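Local coordinates for proton-dependent oligopeptide transporter family protein (Xanthomonas campestris, PDB 6EI3) that probably carries small peptides across the inner membrane together with protons, as a POT-family member of the major facilitator superfamily, captured here in an auto-inhibited state, at residues L68-Y76 with Y193-K201; M331-L342 with I400-V411. All coordinates share one frame; numbering follows the deposited sequence.

Contact 1 (L68-Y76 with Y193-K201); sequences LADRFFGKY and YVRVPLPPK
Arg195 lays its guanidinium flat over one face of the Tyr76 ring, the planes 30° apart, a stacked cation-pi pair. Its CZ lies 4.0 Å from the centroid of that ring. The extended chain of Arg195 delivers the group, and NH2 is also bonded to the carbonyl of Arg190, which would help to hold the group over the ring. Tyr193 meets the same ring differently, rim to rim with planes at 46° and Tyr76 CD1 3.7 Å from Tyr193 CD2. With CG of Tyr76 anti to its backbone N (chi1 175°), the ring swings out to both partners. The two tyrosines are buried and closely packed, while Arg195 covers the ring from the exposed surface. Tyr76 also touches a bound monoacylglycerol, so the stacked ring forms part of a lipid-contact site.

Further along, Leu198 pushes CD2 to 3.2 Å from Ala69 O and 3.6 Å from Gly74 N, at the wider pi-type turn of 69-73, while Pro199 CD reaches Asp70 O at 3.3 Å. The far end is looser and lies on the surface. There Arg71 NH1 donates to Pro199 O over 3.2 Å, the acceptor near the guanidinium plane, and the poorly ordered Lys201 passes its aliphatic chain over one face of that group.

The loop thus follows helix 62-95 between helices 168-188 and 206-215; helix 121-127 borders it through Phe124, touching both tyrosines, and Asp127, salt-bridged to Lys75.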
loop_
_atom_site.group_PDB
_atom_site.type_symbol
_atom_site.label_atom_id
_atom_site.label_comp_id
_atom_site.label_asym_id
_atom_site.label_seq_id
_atom_site.Cartn_x
_atom_site.Cartn_y
_atom_site.Cartn_z
ATOM N N LEU A 68 -15.732 -4.473 11.088
ATOM C CA LEU A 68 -17.054 -5.067 10.835
ATOM C C LEU A 68 -17.041 -6.591 10.976
ATOM O O LEU A 68 -17.930 -7.155 11.604
ATOM C CB LEU A 68 -17.616 -4.656 9.470
ATOM C CG LEU A 68 -17.911 -3.168 9.274
ATOM C CD1 LEU A 68 -18.271 -2.882 7.820
ATOM C CD2 LEU A 68 -19.028 -2.683 10.236
ATOM N N ALA A 69 -16.007 -7.240 10.435
ATOM C CA ALA A 69 -15.867 -8.699 10.510
ATOM C C ALA A 69 -15.628 -9.178 11.949
ATOM O O ALA A 69 -16.329 -10.067 12.411
ATOM C CB ALA A 69 -14.738 -9.171 9.597
ATOM N N ASP A 70 -14.658 -8.580 12.656
ATOM C CA ASP A 70 -14.304 -8.983 14.013
ATOM C C ASP A 70 -15.308 -8.631 15.075
ATOM O O ASP A 70 -15.342 -9.308 16.102
ATOM C CB ASP A 70 -12.924 -8.446 14.422
ATOM C CG ASP A 70 -11.772 -9.071 13.659
ATOM O OD1 ASP A 70 -11.959 -10.182 13.097
ATOM O OD2 ASP A 70 -10.682 -8.465 13.635
ATOM N N ARG A 71 -16.094 -7.573 14.872
ATOM C CA ARG A 71 -17.003 -7.144 15.931
ATOM C C ARG A 71 -18.452 -7.437 15.642
ATOM O O ARG A 71 -19.243 -7.384 16.578
ATOM C CB ARG A 71 -16.797 -5.649 16.292
ATOM C CG ARG A 71 -15.389 -5.335 16.820
ATOM C CD ARG A 71 -15.151 -5.826 18.245
ATOM N NE ARG A 71 -13.768 -6.263 18.463
ATOM C CZ ARG A 71 -13.395 -7.520 18.704
ATOM N NH1 ARG A 71 -14.299 -8.495 18.752
ATOM N NH2 ARG A 71 -12.116 -7.812 18.900
ATOM N N PHE A 72 -18.827 -7.760 14.387
ATOM C CA PHE A 72 -20.246 -8.002 14.123
ATOM C C PHE A 72 -20.610 -9.192 13.239
ATOM O O PHE A 72 -21.490 -9.966 13.615
ATOM C CB PHE A 72 -20.918 -6.741 13.515
ATOM C CG PHE A 72 -20.751 -5.460 14.302
ATOM C CD1 PHE A 72 -21.512 -5.219 15.441
ATOM C CD2 PHE A 72 -19.812 -4.509 13.921
ATOM C CE1 PHE A 72 -21.339 -4.041 16.184
ATOM C CE2 PHE A 72 -19.647 -3.326 14.655
ATOM C CZ PHE A 72 -20.411 -3.100 15.782
ATOM N N PHE A 73 -20.030 -9.291 12.026
ATOM C CA PHE A 73 -20.555 -10.241 11.067
ATOM C C PHE A 73 -19.731 -11.464 10.742
ATOM O O PHE A 73 -20.235 -12.335 10.034
ATOM C CB PHE A 73 -20.872 -9.507 9.753
ATOM C CG PHE A 73 -21.618 -8.200 9.910
ATOM C CD1 PHE A 73 -22.947 -8.182 10.317
ATOM C CD2 PHE A 73 -21.011 -6.990 9.580
ATOM C CE1 PHE A 73 -23.649 -6.974 10.421
ATOM C CE2 PHE A 73 -21.712 -5.781 9.694
ATOM C CZ PHE A 73 -23.026 -5.784 10.103
ATOM N N GLY A 74 -18.489 -11.525 11.187
ATOM C CA GLY A 74 -17.638 -12.635 10.785
ATOM C C GLY A 74 -17.099 -12.355 9.387
ATOM O O GLY A 74 -17.605 -11.484 8.682
ATOM N N LYS A 75 -16.080 -13.068 8.984
ATOM C CA LYS A 75 -15.377 -12.843 7.719
ATOM C C LYS A 75 -16.165 -13.215 6.471
ATOM O O LYS A 75 -16.113 -12.463 5.501
ATOM C CB LYS A 75 -14.026 -13.564 7.744
ATOM C CG LYS A 75 -13.050 -12.938 8.740
ATOM C CD LYS A 75 -11.778 -13.749 8.854
ATOM C CE LYS A 75 -11.223 -13.614 10.242
ATOM N NZ LYS A 75 -11.280 -14.896 10.979
ATOM N N TYR A 76 -16.892 -14.350 6.476
ATOM C CA TYR A 76 -17.678 -14.736 5.294
ATOM C C TYR A 76 -18.649 -13.641 4.831
ATOM O O TYR A 76 -18.637 -13.278 3.651
ATOM C CB TYR A 76 -18.460 -16.061 5.493
ATOM C CG TYR A 76 -19.345 -16.344 4.300
ATOM C CD1 TYR A 76 -18.804 -16.802 3.099
ATOM C CD2 TYR A 76 -20.705 -16.050 4.331
ATOM C CE1 TYR A 76 -19.602 -16.988 1.968
ATOM C CE2 TYR A 76 -21.516 -16.245 3.214
ATOM C CZ TYR A 76 -20.959 -16.724 2.036
ATOM O OH TYR A 76 -21.741 -16.899 0.928
ATOM N N TYR A 193 -17.593 -23.672 4.097
ATOM C CA TYR A 193 -16.668 -22.920 4.954
ATOM C C TYR A 193 -16.810 -23.128 6.451
ATOM O O TYR A 193 -17.913 -23.332 6.966
ATOM C CB TYR A 193 -16.732 -21.420 4.683
ATOM C CG TYR A 193 -16.447 -21.016 3.255
ATOM C CD1 TYR A 193 -15.378 -21.564 2.552
ATOM C CD2 TYR A 193 -17.239 -20.070 2.608
ATOM C CE1 TYR A 193 -15.121 -21.198 1.227
ATOM C CE2 TYR A 193 -16.965 -19.663 1.309
ATOM C CZ TYR A 193 -15.916 -20.245 0.615
ATOM O OH TYR A 193 -15.683 -19.870 -0.679
ATOM N N VAL A 194 -15.659 -23.007 7.140
ATOM C CA VAL A 194 -15.516 -22.942 8.584
ATOM C C VAL A 194 -15.798 -21.457 8.913
ATOM O O VAL A 194 -15.145 -20.584 8.340
ATOM C CB VAL A 194 -14.087 -23.377 9.042
ATOM C CG1 VAL A 194 -13.891 -23.137 10.551
ATOM C CG2 VAL A 194 -13.844 -24.857 8.702
ATOM N N ARG A 195 -16.774 -21.169 9.819
ATOM C CA ARG A 195 -17.083 -19.774 10.189
ATOM C C ARG A 195 -16.834 -19.671 11.686
ATOM O O ARG A 195 -17.672 -20.080 12.497
ATOM C CB ARG A 195 -18.516 -19.369 9.790
ATOM C CG ARG A 195 -18.751 -19.418 8.292
ATOM C CD ARG A 195 -20.142 -18.987 7.891
ATOM N NE ARG A 195 -20.500 -19.556 6.588
ATOM C CZ ARG A 195 -21.541 -19.171 5.856
ATOM N NH1 ARG A 195 -22.328 -18.194 6.274
ATOM N NH2 ARG A 195 -21.789 -19.754 4.689
ATOM N N VAL A 196 -15.628 -19.206 12.041
ATOM C CA VAL A 196 -15.163 -19.184 13.444
ATOM C C VAL A 196 -15.879 -18.112 14.283
ATOM O O VAL A 196 -16.424 -17.178 13.699
ATOM C CB VAL A 196 -13.612 -19.065 13.537
ATOM C CG1 VAL A 196 -12.923 -20.230 12.835
ATOM C CG2 VAL A 196 -13.112 -17.717 12.993
ATOM N N PRO A 197 -15.904 -18.205 15.643
ATOM C CA PRO A 197 -16.545 -17.129 16.423
ATOM C C PRO A 197 -15.849 -15.776 16.215
ATOM O O PRO A 197 -14.723 -15.711 15.718
ATOM C CB PRO A 197 -16.385 -17.602 17.881
ATOM C CG PRO A 197 -16.091 -19.083 17.802
ATOM C CD PRO A 197 -15.309 -19.231 16.530
ATOM N N LEU A 198 -16.513 -14.697 16.624
ATOM C CA LEU A 198 -15.943 -13.350 16.621
ATOM C C LEU A 198 -14.769 -13.402 17.616
ATOM O O LEU A 198 -14.874 -14.131 18.607
ATOM C CB LEU A 198 -16.996 -12.307 17.069
ATOM C CG LEU A 198 -18.245 -12.142 16.166
ATOM C CD1 LEU A 198 -19.223 -11.144 16.754
ATOM C CD2 LEU A 198 -17.873 -11.728 14.728
ATOM N N PRO A 199 -13.594 -12.792 17.330
ATOM C CA PRO A 199 -12.473 -12.906 18.291
ATOM C C PRO A 199 -12.876 -12.394 19.668
ATOM O O PRO A 199 -13.606 -11.407 19.750
ATOM C CB PRO A 199 -11.366 -12.042 17.670
ATOM C CG PRO A 199 -11.758 -11.856 16.263
ATOM C CD PRO A 199 -13.246 -11.911 16.202
ATOM N N PRO A 200 -12.499 -13.080 20.767
ATOM C CA PRO A 200 -12.898 -12.581 22.089
ATOM C C PRO A 200 -12.242 -11.241 22.403
ATOM O O PRO A 200 -11.110 -10.986 21.973
ATOM C CB PRO A 200 -12.421 -13.674 23.055
ATOM C CG PRO A 200 -12.059 -14.847 22.200
ATOM C CD PRO A 200 -11.672 -14.297 20.877
ATOM N N LYS A 201 -12.961 -10.386 23.147
ATOM C CA LYS A 201 -12.451 -9.095 23.602
ATOM C C LYS A 201 -11.300 -9.397 24.568
ATOM O O LYS A 201 -11.484 -10.131 25.541
ATOM C CB LYS A 201 -13.557 -8.282 24.305
ATOM C CG LYS A 201 -14.625 -7.725 23.362
ATOM C CD LYS A 201 -14.268 -6.350 22.793
ATOM C CE LYS A 201 -15.416 -5.732 22.027
ATOM N NZ LYS A 201 -16.526 -5.291 22.922
#

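Contact 2 (M331-L342 with I400-V411); sequences MQALNPLLVMLL and ILPYALLTFGEV. With 78M ((2S)-2,3-dihydroxypropyl(7Z)-pentadec-7-enoate), chain K; 78M ((2S)-2,3-dihydroxypropyl(7Z)-pentadec-7-enoate), chain N.
Asn335 spends its amide ND2 on two acceptors of the other helix, Glu410 OE1 at 2.8 Å and Thr407 OG1 at 3.0 Å. Both partners lie close to the amide plane; the N-H...acceptor angle is 170° to Glu410, the bond to Thr407 somewhat more bent, and the carboxylate oxygen is met almost along its C-O axis. CG of Asn335 stands anti to the backbone N (chi1 176°), which carries the amide across to helix 400-411. Its OD1 accepts a hydrogen bond from a water that also donates to Glu410 OE2, closing a ring of bonds between the two side chains. Thr407 OG1 in turn donates to Tyr403 O, 2.8 Å away, a carbonyl that receives Thr407 N from its opposite face.

Around this chain the packing is apolar. Thr407 is a knob among Asn335, Leu338, Val339 and Leu342, its CG2 3.5 Å from Leu338 CB. The Tyr403 ring has Met331 O over one face and Leu334 CB in an off-centre CH-pi contact. The axes of 334-342 and 400-411 cross at -54°, and two monoacylglycerol chains run beside 331-342.

Each oxygen of the buried Glu410 carboxylate thus receives a hydrogen bond, joining the helices by directed polar contacts as well as packing.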
loop_
_atom_site.group_PDB
_atom_site.type_symbol
_atom_site.label_atom_id
_atom_site.label_comp_id
_atom_site.label_asym_id
_atom_site.label_seq_id
_atom_site.Cartn_x
_atom_site.Cartn_y
_atom_site.Cartn_z
ATOM N N MET A 331 4.536 -1.872 -19.322
ATOM C CA MET A 331 5.815 -1.894 -18.600
ATOM C C MET A 331 5.618 -2.320 -17.150
ATOM O O MET A 331 6.556 -2.832 -16.547
ATOM C CB MET A 331 6.510 -0.520 -18.640
ATOM C CG MET A 331 7.017 -0.142 -20.030
ATOM S SD MET A 331 8.167 -1.331 -20.777
ATOM C CE MET A 331 9.692 -0.893 -19.953
ATOM N N GLN A 332 4.403 -2.113 -16.595
ATOM C CA GLN A 332 4.075 -2.512 -15.228
ATOM C C GLN A 332 4.220 -4.017 -15.011
ATOM O O GLN A 332 4.436 -4.430 -13.883
ATOM C CB GLN A 332 2.701 -1.990 -14.799
ATOM C CG GLN A 332 2.699 -0.463 -14.607
ATOM C CD GLN A 332 1.293 0.061 -14.562
ATOM O OE1 GLN A 332 0.722 0.261 -13.502
ATOM N NE2 GLN A 332 0.671 0.232 -15.705
ATOM N N ALA A 333 4.215 -4.832 -16.102
ATOM C CA ALA A 333 4.421 -6.286 -16.000
ATOM C C ALA A 333 5.830 -6.607 -15.505
ATOM O O ALA A 333 6.071 -7.715 -15.024
ATOM C CB ALA A 333 4.188 -6.942 -17.344
ATOM N N LEU A 334 6.766 -5.644 -15.630
ATOM C CA LEU A 334 8.142 -5.872 -15.190
ATOM C C LEU A 334 8.255 -6.026 -13.695
ATOM O O LEU A 334 9.131 -6.743 -13.239
ATOM C CB LEU A 334 9.095 -4.765 -15.653
ATOM C CG LEU A 334 9.433 -4.698 -17.135
ATOM C CD1 LEU A 334 10.244 -3.450 -17.409
ATOM C CD2 LEU A 334 10.228 -5.927 -17.594
ATOM N N ASN A 335 7.378 -5.370 -12.929
ATOM C CA ASN A 335 7.444 -5.465 -11.486
ATOM C C ASN A 335 7.214 -6.909 -10.973
ATOM O O ASN A 335 8.151 -7.446 -10.366
ATOM C CB ASN A 335 6.545 -4.450 -10.825
ATOM C CG ASN A 335 6.523 -4.598 -9.338
ATOM O OD1 ASN A 335 5.494 -4.913 -8.760
ATOM N ND2 ASN A 335 7.670 -4.400 -8.697
ATOM N N PRO A 336 6.065 -7.592 -11.256
ATOM C CA PRO A 336 5.904 -8.985 -10.779
ATOM C C PRO A 336 6.915 -9.960 -11.388
ATOM O O PRO A 336 7.316 -10.903 -10.701
ATOM C CB PRO A 336 4.462 -9.328 -11.168
ATOM C CG PRO A 336 4.152 -8.422 -12.330
ATOM C CD PRO A 336 4.834 -7.135 -11.946
ATOM N N LEU A 337 7.377 -9.720 -12.641
ATOM C CA LEU A 337 8.415 -10.575 -13.236
ATOM C C LEU A 337 9.696 -10.465 -12.397
ATOM O O LEU A 337 10.309 -11.478 -12.071
ATOM C CB LEU A 337 8.720 -10.188 -14.703
ATOM C CG LEU A 337 9.946 -10.892 -15.328
ATOM C CD1 LEU A 337 9.699 -12.374 -15.535
ATOM C CD2 LEU A 337 10.390 -10.228 -16.631
ATOM N N LEU A 338 10.085 -9.224 -12.050
ATOM C CA LEU A 338 11.297 -8.975 -11.281
ATOM C C LEU A 338 11.173 -9.431 -9.822
ATOM O O LEU A 338 12.160 -9.866 -9.244
ATOM C CB LEU A 338 11.750 -7.510 -11.404
ATOM C CG LEU A 338 12.385 -7.123 -12.730
ATOM C CD1 LEU A 338 12.259 -5.627 -12.964
ATOM C CD2 LEU A 338 13.843 -7.574 -12.807
ATOM N N VAL A 339 9.973 -9.383 -9.240
ATOM C CA VAL A 339 9.762 -9.889 -7.880
ATOM C C VAL A 339 10.054 -11.423 -7.925
ATOM O O VAL A 339 10.779 -11.947 -7.073
ATOM C CB VAL A 339 8.319 -9.619 -7.349
ATOM C CG1 VAL A 339 8.022 -10.450 -6.090
ATOM C CG2 VAL A 339 8.081 -8.136 -7.075
ATOM N N MET A 340 9.497 -12.122 -8.930
ATOM C CA MET A 340 9.657 -13.580 -9.063
ATOM C C MET A 340 11.083 -13.988 -9.336
ATOM O O MET A 340 11.473 -15.063 -8.905
ATOM C CB MET A 340 8.687 -14.182 -10.093
ATOM C CG MET A 340 7.249 -14.178 -9.597
ATOM S SD MET A 340 6.050 -14.916 -10.732
ATOM C CE MET A 340 6.177 -13.801 -12.159
ATOM N N LEU A 341 11.873 -13.135 -10.010
ATOM C CA LEU A 341 13.284 -13.427 -10.247
ATOM C C LEU A 341 14.140 -13.067 -9.010
ATOM O O LEU A 341 15.024 -13.839 -8.634
ATOM C CB LEU A 341 13.819 -12.640 -11.470
ATOM C CG LEU A 341 13.338 -13.071 -12.867
ATOM C CD1 LEU A 341 13.828 -12.102 -13.931
ATOM C CD2 LEU A 341 13.805 -14.482 -13.205
ATOM N N LEU A 342 13.887 -11.879 -8.408
ATOM C CA LEU A 342 14.693 -11.305 -7.319
ATOM C C LEU A 342 14.436 -11.891 -5.940
ATOM O O LEU A 342 15.379 -11.907 -5.154
ATOM C CB LEU A 342 14.613 -9.765 -7.271
ATOM C CG LEU A 342 15.191 -9.035 -8.509
ATOM C CD1 LEU A 342 14.842 -7.538 -8.475
ATOM C CD2 LEU A 342 16.704 -9.281 -8.671
ATOM N N ILE A 400 13.302 -0.300 -18.065
ATOM C CA ILE A 400 13.745 -1.576 -17.450
ATOM C C ILE A 400 14.730 -1.242 -16.296
ATOM O O ILE A 400 14.640 -1.861 -15.238
ATOM C CB ILE A 400 14.434 -2.536 -18.490
ATOM C CG1 ILE A 400 13.425 -3.092 -19.532
ATOM C CG2 ILE A 400 15.180 -3.709 -17.782
ATOM C CD1 ILE A 400 14.080 -3.783 -20.805
ATOM N N LEU A 401 15.671 -0.283 -16.521
ATOM C CA LEU A 401 16.656 0.148 -15.510
ATOM C C LEU A 401 15.963 0.611 -14.208
ATOM O O LEU A 401 16.150 -0.071 -13.204
ATOM C CB LEU A 401 17.648 1.189 -16.054
ATOM C CG LEU A 401 18.667 1.787 -15.066
ATOM C CD1 LEU A 401 19.638 0.721 -14.528
ATOM C CD2 LEU A 401 19.452 2.907 -15.732
ATOM N N PRO A 402 15.085 1.645 -14.184
ATOM C CA PRO A 402 14.405 1.966 -12.912
ATOM C C PRO A 402 13.450 0.872 -12.425
ATOM O O PRO A 402 13.291 0.760 -11.224
ATOM C CB PRO A 402 13.695 3.295 -13.199
ATOM C CG PRO A 402 13.550 3.359 -14.695
ATOM C CD PRO A 402 14.759 2.644 -15.234
ATOM N N TYR A 403 12.859 0.034 -13.310
ATOM C CA TYR A 403 12.022 -1.068 -12.817
ATOM C C TYR A 403 12.876 -2.053 -12.002
ATOM O O TYR A 403 12.452 -2.482 -10.931
ATOM C CB TYR A 403 11.294 -1.820 -13.957
ATOM C CG TYR A 403 9.857 -1.369 -14.099
ATOM C CD1 TYR A 403 8.877 -1.814 -13.214
ATOM C CD2 TYR A 403 9.503 -0.390 -15.022
ATOM C CE1 TYR A 403 7.580 -1.315 -13.260
ATOM C CE2 TYR A 403 8.194 0.080 -15.113
ATOM C CZ TYR A 403 7.237 -0.385 -14.229
ATOM O OH TYR A 403 5.963 0.097 -14.296
ATOM N N ALA A 404 14.077 -2.390 -12.504
ATOM C CA ALA A 404 14.999 -3.319 -11.837
ATOM C C ALA A 404 15.427 -2.769 -10.489
ATOM O O ALA A 404 15.355 -3.475 -9.479
ATOM C CB ALA A 404 16.226 -3.587 -12.718
ATOM N N LEU A 405 15.836 -1.490 -10.469
ATOM C CA LEU A 405 16.289 -0.828 -9.252
ATOM C C LEU A 405 15.177 -0.750 -8.220
ATOM O O LEU A 405 15.389 -1.156 -7.073
ATOM C CB LEU A 405 16.863 0.571 -9.564
ATOM C CG LEU A 405 18.175 0.592 -10.373
ATOM C CD1 LEU A 405 18.373 1.926 -11.044
ATOM C CD2 LEU A 405 19.402 0.218 -9.494
ATOM N N LEU A 406 13.973 -0.293 -8.647
ATOM C CA LEU A 406 12.814 -0.150 -7.753
ATOM C C LEU A 406 12.306 -1.489 -7.184
ATOM O O LEU A 406 11.953 -1.542 -6.007
ATOM C CB LEU A 406 11.676 0.638 -8.427
ATOM C CG LEU A 406 10.371 0.820 -7.620
ATOM C CD1 LEU A 406 10.575 1.721 -6.378
ATOM C CD2 LEU A 406 9.260 1.337 -8.497
ATOM N N THR A 407 12.237 -2.539 -8.035
ATOM C CA THR A 407 11.785 -3.867 -7.632
ATOM C C THR A 407 12.797 -4.509 -6.696
ATOM O O THR A 407 12.393 -5.210 -5.753
ATOM C CB THR A 407 11.404 -4.732 -8.833
ATOM O OG1 THR A 407 10.478 -3.972 -9.618
ATOM C CG2 THR A 407 10.730 -6.041 -8.395
ATOM N N PHE A 408 14.108 -4.225 -6.925
ATOM C CA PHE A 408 15.168 -4.675 -6.020
ATOM C C PHE A 408 14.919 -4.023 -4.647
ATOM O O PHE A 408 14.903 -4.726 -3.632
ATOM C CB PHE A 408 16.579 -4.338 -6.561
ATOM C CG PHE A 408 17.716 -4.920 -5.747
ATOM C CD1 PHE A 408 17.823 -6.296 -5.549
ATOM C CD2 PHE A 408 18.720 -4.102 -5.242
ATOM C CE1 PHE A 408 18.896 -6.837 -4.822
ATOM C CE2 PHE A 408 19.785 -4.644 -4.506
ATOM C CZ PHE A 408 19.865 -6.003 -4.306
ATOM N N GLY A 409 14.624 -2.722 -4.644
ATOM C CA GLY A 409 14.297 -2.004 -3.418
ATOM C C GLY A 409 13.085 -2.598 -2.719
ATOM O O GLY A 409 13.127 -2.848 -1.513
ATOM N N GLU A 410 12.017 -2.881 -3.488
ATOM C CA GLU A 410 10.776 -3.485 -2.988
ATOM C C GLU A 410 11.034 -4.807 -2.258
ATOM O O GLU A 410 10.571 -4.969 -1.135
ATOM C CB GLU A 410 9.779 -3.708 -4.133
ATOM C CG GLU A 410 8.514 -4.425 -3.685
ATOM C CD GLU A 410 7.608 -4.973 -4.767
ATOM O OE1 GLU A 410 7.983 -4.935 -5.960
ATOM O OE2 GLU A 410 6.500 -5.428 -4.414
ATOM N N VAL A 411 11.775 -5.737 -2.895
ATOM C CA VAL A 411 12.132 -7.042 -2.324
ATOM C C VAL A 411 12.935 -6.856 -1.008
ATOM O O VAL A 411 12.717 -7.601 -0.049
ATOM C CB VAL A 411 12.878 -7.924 -3.379
ATOM C CG1 VAL A 411 13.587 -9.101 -2.733
ATOM C CG2 VAL A 411 11.918 -8.409 -4.472
HETATM O O21 78M K . 15.632 -1.126 -28.087
HETATM C C20 78M K . 15.368 -2.296 -28.845
HETATM C C18 78M K . 14.249 -3.097 -28.223
HETATM O O19 78M K . 14.598 -3.481 -26.888
HETATM C C17 78M K . 13.876 -4.315 -29.040
HETATM O O2 78M K . 12.614 -4.729 -28.463
HETATM C C1 78M K . 11.525 -4.768 -29.244
HETATM O O1 78M K . 11.547 -4.693 -30.445
HETATM C C2 78M K . 10.276 -4.871 -28.422
HETATM C C3 78M K . 9.880 -3.526 -27.840
HETATM C C4 78M K . 8.805 -3.630 -26.776
HETATM C C5 78M K . 8.866 -2.516 -25.737
HETATM C C6 78M K . 10.018 -2.635 -24.731
HETATM C C7 78M K . 9.815 -3.795 -23.814
HETATM C C8 78M K . 10.393 -4.009 -22.654
HETATM C C9 78M K . 10.135 -5.188 -21.770
HETATM C C10 78M K . 8.899 -4.978 -20.883
HETATM C C11 78M K . 7.580 -5.524 -21.428
HETATM C C12 78M K . 7.340 -7.010 -21.194
HETATM C C13 78M K . 7.201 -7.408 -19.731
HETATM C C15 78M K . 7.084 -9.263 -18.040
HETATM C C14 78M K . 7.221 -8.905 -19.496
HETATM O O21 78M N . 15.839 -18.496 -12.473
HETATM C C20 78M N . 16.651 -19.580 -12.040
HETATM C C18 78M N . 16.084 -20.899 -12.509
HETATM O O19 78M N . 14.795 -21.121 -11.928
HETATM C C17 78M N . 16.998 -22.074 -12.240
HETATM O O2 78M N . 17.017 -22.260 -10.804
HETATM C C1 78M N . 16.635 -23.444 -10.305
HETATM O O1 78M N . 16.276 -24.377 -10.975
HETATM C C2 78M N . 16.724 -23.456 -8.805
HETATM C C3 78M N . 15.469 -22.941 -8.107
HETATM C C4 78M N . 15.384 -21.418 -8.062
HETATM C C5 78M N . 14.111 -20.853 -7.438
HETATM C C6 78M N . 12.858 -20.896 -8.327
HETATM C C7 78M N . 12.889 -19.952 -9.494
HETATM C C8 78M N . 12.209 -18.827 -9.605
HETATM C C9 78M N . 12.222 -17.889 -10.770
HETATM C C10 78M N . 10.813 -17.629 -11.290
HETATM C C11 78M N . 10.760 -16.844 -12.588
HETATM C C12 78M N . 9.346 -16.605 -13.112
HETATM C C13 78M N . 9.271 -16.022 -14.517
HETATM C C15 78M N . 9.564 -16.412 -17.008
HETATM C C14 78M N . 9.475 -17.038 -15.637
HETATM O O HOH W 1 4.697 -5.822 -6.268
#

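In the fold
Contact 1 closes before contact 2 opens, so the two lie in series along the chain, with no helix in common. Their centres are about 37 Å apart and their nearest atoms about 24 Å, on opposite sides of the chain's centre. Contact 1, partly buried and with its centre about 25 Å from the centre of the chain, ties the 193-201 loop to helix 62-95 in the N-terminal half. Contact 2, buried and with its centre about 16 Å from it, joins helices 334-357 and 400-424 in the C-terminal half. As expected of a major facilitator fold, the pair samples both halves of an all-helical transporter: one a loop-to-helix junction at the surface, the other a helix-to-helix interface, each touching bound monoacylglycerol.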